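Local coordinates for protein alanine dehydrogenase/pyridine nucleotide transhydrogenase (Mycobacterium smegmatis str. MC2 155, PDB 3P2Y) that probably acts in NAD(P)-dependent transhydrogenation as a subunit of the proton-translocating transhydrogenase, and carries the fold shared with alanine dehydrogenase, at residues Arg37-Pro42 with Val87-Asn92. Residues are numbered along the deposited sequence; the frame is centred on the assembly and turned at random.
Sequences RVALVP and VVVKVN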
loop_
_atom_site.group_PDB
_atom_site.type_symbol
_atom_site.label_atom_id
_atom_site.label_comp_id
_atom_site.label_asym_id
_atom_site.label_seq_id
_atom_site.Cartn_x
_atom_site.Cartn_y
_atom_site.Cartn_z
ATOM N N ARG A 37 5.772 13.992 10.644
ATOM C CA ARG A 37 7.190 14.287 10.491
ATOM C C ARG A 37 7.659 15.143 11.671
ATOM O O ARG A 37 6.840 15.750 12.407
ATOM C CB ARG A 37 7.479 15.022 9.161
ATOM C CG ARG A 37 7.209 14.136 7.912
ATOM C CD ARG A 37 7.238 14.958 6.619
ATOM N NE ARG A 37 6.124 15.895 6.593
ATOM C CZ ARG A 37 5.967 16.846 5.680
ATOM N NH1 ARG A 37 6.877 16.991 4.705
ATOM N NH2 ARG A 37 4.916 17.675 5.748
ATOM N N VAL A 38 8.977 15.181 11.812
ATOM C CA VAL A 38 9.681 16.005 12.817
ATOM C C VAL A 38 10.922 16.576 12.124
ATOM O O VAL A 38 11.519 15.920 11.283
ATOM C CB VAL A 38 10.074 15.111 14.065
ATOM C CG1 VAL A 38 10.988 13.939 13.665
ATOM C CG2 VAL A 38 10.737 15.973 15.170
ATOM N N ALA A 39 11.309 17.821 12.438
ATOM C CA ALA A 39 12.320 18.498 11.594
ATOM C C ALA A 39 13.717 17.902 11.713
ATOM O O ALA A 39 14.451 17.929 10.746
ATOM C CB ALA A 39 12.370 20.013 11.869
ATOM N N LEU A 40 14.079 17.387 12.892
ATOM C CA LEU A 40 15.330 16.641 13.022
ATOM C C LEU A 40 15.038 15.265 13.595
ATOM O O LEU A 40 14.203 15.133 14.493
ATOM C CB LEU A 40 16.320 17.366 13.955
ATOM C CG LEU A 40 16.775 18.779 13.572
ATOM C CD1 LEU A 40 17.786 19.255 14.625
ATOM C CD2 LEU A 40 17.402 18.803 12.135
ATOM N N VAL A 41 15.732 14.246 13.064
ATOM C CA VAL A 41 15.655 12.891 13.594
ATOM C C VAL A 41 16.864 12.657 14.488
ATOM O O VAL A 41 17.881 13.351 14.348
ATOM C CB VAL A 41 15.648 11.809 12.445
ATOM C CG1 VAL A 41 14.369 11.962 11.587
ATOM C CG2 VAL A 41 16.907 11.900 11.580
ATOM N N PRO A 42 16.786 11.663 15.381
ATOM C CA PRO A 42 17.888 11.438 16.324
ATOM C C PRO A 42 19.277 11.297 15.684
ATOM O O PRO A 42 20.243 11.846 16.213
ATOM C CB PRO A 42 17.457 10.149 17.051
ATOM C CG PRO A 42 15.920 10.299 17.092
ATOM C CD PRO A 42 15.663 10.737 15.639
ATOM N N VAL A 87 17.950 29.061 17.150
ATOM C CA VAL A 87 17.495 28.639 15.828
ATOM C C VAL A 87 16.408 27.616 16.060
ATOM O O VAL A 87 16.653 26.616 16.738
ATOM C CB VAL A 87 18.607 27.935 15.007
ATOM C CG1 VAL A 87 18.081 27.515 13.617
ATOM C CG2 VAL A 87 19.874 28.837 14.845
ATOM N N VAL A 88 15.213 27.872 15.543
ATOM C CA VAL A 88 14.118 26.884 15.653
ATOM C C VAL A 88 13.965 26.278 14.274
ATOM O O VAL A 88 13.862 27.010 13.276
ATOM C CB VAL A 88 12.798 27.557 16.087
ATOM C CG1 VAL A 88 11.601 26.566 16.034
ATOM C CG2 VAL A 88 12.961 28.162 17.510
ATOM N N VAL A 89 13.979 24.941 14.203
ATOM C CA VAL A 89 13.820 24.250 12.928
ATOM C C VAL A 89 12.551 23.428 13.006
ATOM O O VAL A 89 12.351 22.708 13.974
ATOM C CB VAL A 89 15.041 23.343 12.556
ATOM C CG1 VAL A 89 16.311 24.206 12.388
ATOM C CG2 VAL A 89 15.285 22.225 13.580
ATOM N N LYS A 90 11.669 23.590 12.034
ATOM C CA LYS A 90 10.395 22.842 12.101
ATOM C C LYS A 90 9.991 22.457 10.697
ATOM O O LYS A 90 10.673 22.827 9.750
ATOM C CB LYS A 90 9.306 23.684 12.809
ATOM C CG LYS A 90 8.649 24.795 11.952
ATOM C CD LYS A 90 7.644 25.656 12.815
ATOM C CE LYS A 90 6.566 24.787 13.535
ATOM N NZ LYS A 90 5.874 23.740 12.642
ATOM N N VAL A 91 8.884 21.729 10.558
ATOM C CA VAL A 91 8.419 21.288 9.249
ATOM C C VAL A 91 7.396 22.282 8.688
ATOM O O VAL A 91 7.703 23.002 7.736
ATOM C CB VAL A 91 7.802 19.856 9.312
ATOM C CG1 VAL A 91 7.384 19.364 7.862
ATOM C CG2 VAL A 91 8.789 18.875 9.925
ATOM N N ASN A 92 6.178 22.295 9.241
ATOM C CA ASN A 92 5.099 23.139 8.693
ATOM C C ASN A 92 5.153 24.594 9.154
ATOM O O ASN A 92 5.806 24.897 10.152
ATOM C CB ASN A 92 3.727 22.551 9.060
ATOM C CG ASN A 92 3.517 21.181 8.449
ATOM O OD1 ASN A 92 3.126 20.207 9.124
ATOM N ND2 ASN A 92 3.772 21.095 7.171
#
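A39 and V91 show how a loop and the residues just past a strand can fit together by shape alone. The methyl of A39 is the bump: it pushes into the shallow hollow between V89 and V91, above the backbone of K90, and its CB lies 3.5 Å from K90 CA, tighter than ordinary carbon contact. The carbonyl O of V89 forms another wall of that hollow, 3.4 Å from A39 CB. In return V91 fills the groove between the side chains of R37 and A39. With CG2 anti to its own carbonyl carbon, one branch lies against the main chain where V38 passes into A39, 3.7 Å from A39 N. The other branch, CG1, swings anti to the backbone N (chi1 -177°) and rests over the centre of one face of the R37 guanidinium, 3.6 Å from CZ. This flat group is oriented by polar partners at its rim, since R37 NE forms a salt bridge with E35 and NH1 a hydrogen bond with Q152. Beyond A39, V89 CG2 meets the branch point of L40, 3.8 Å from its CG, the two side chains crossing nearly at right angles. On the far side of the turn after strand 87-89, the side chain of K90 leaves the contact and curls along its own segment, so that NZ reaches N92 O at 2.7 Å and also forms a salt bridge with E30. Residues 37-40 and 89-92 run in nearly opposite directions, 168° apart. Strand 87-89 lies between strands 24-27 and 107-110 in the parallel sheet of the N-terminal domain; V27 of the former touches both L40 and V89, while helix 336-354 packs S340 on R37, V347 on V89 and T348 on L40, and the loop itself leads on into helix 42-50.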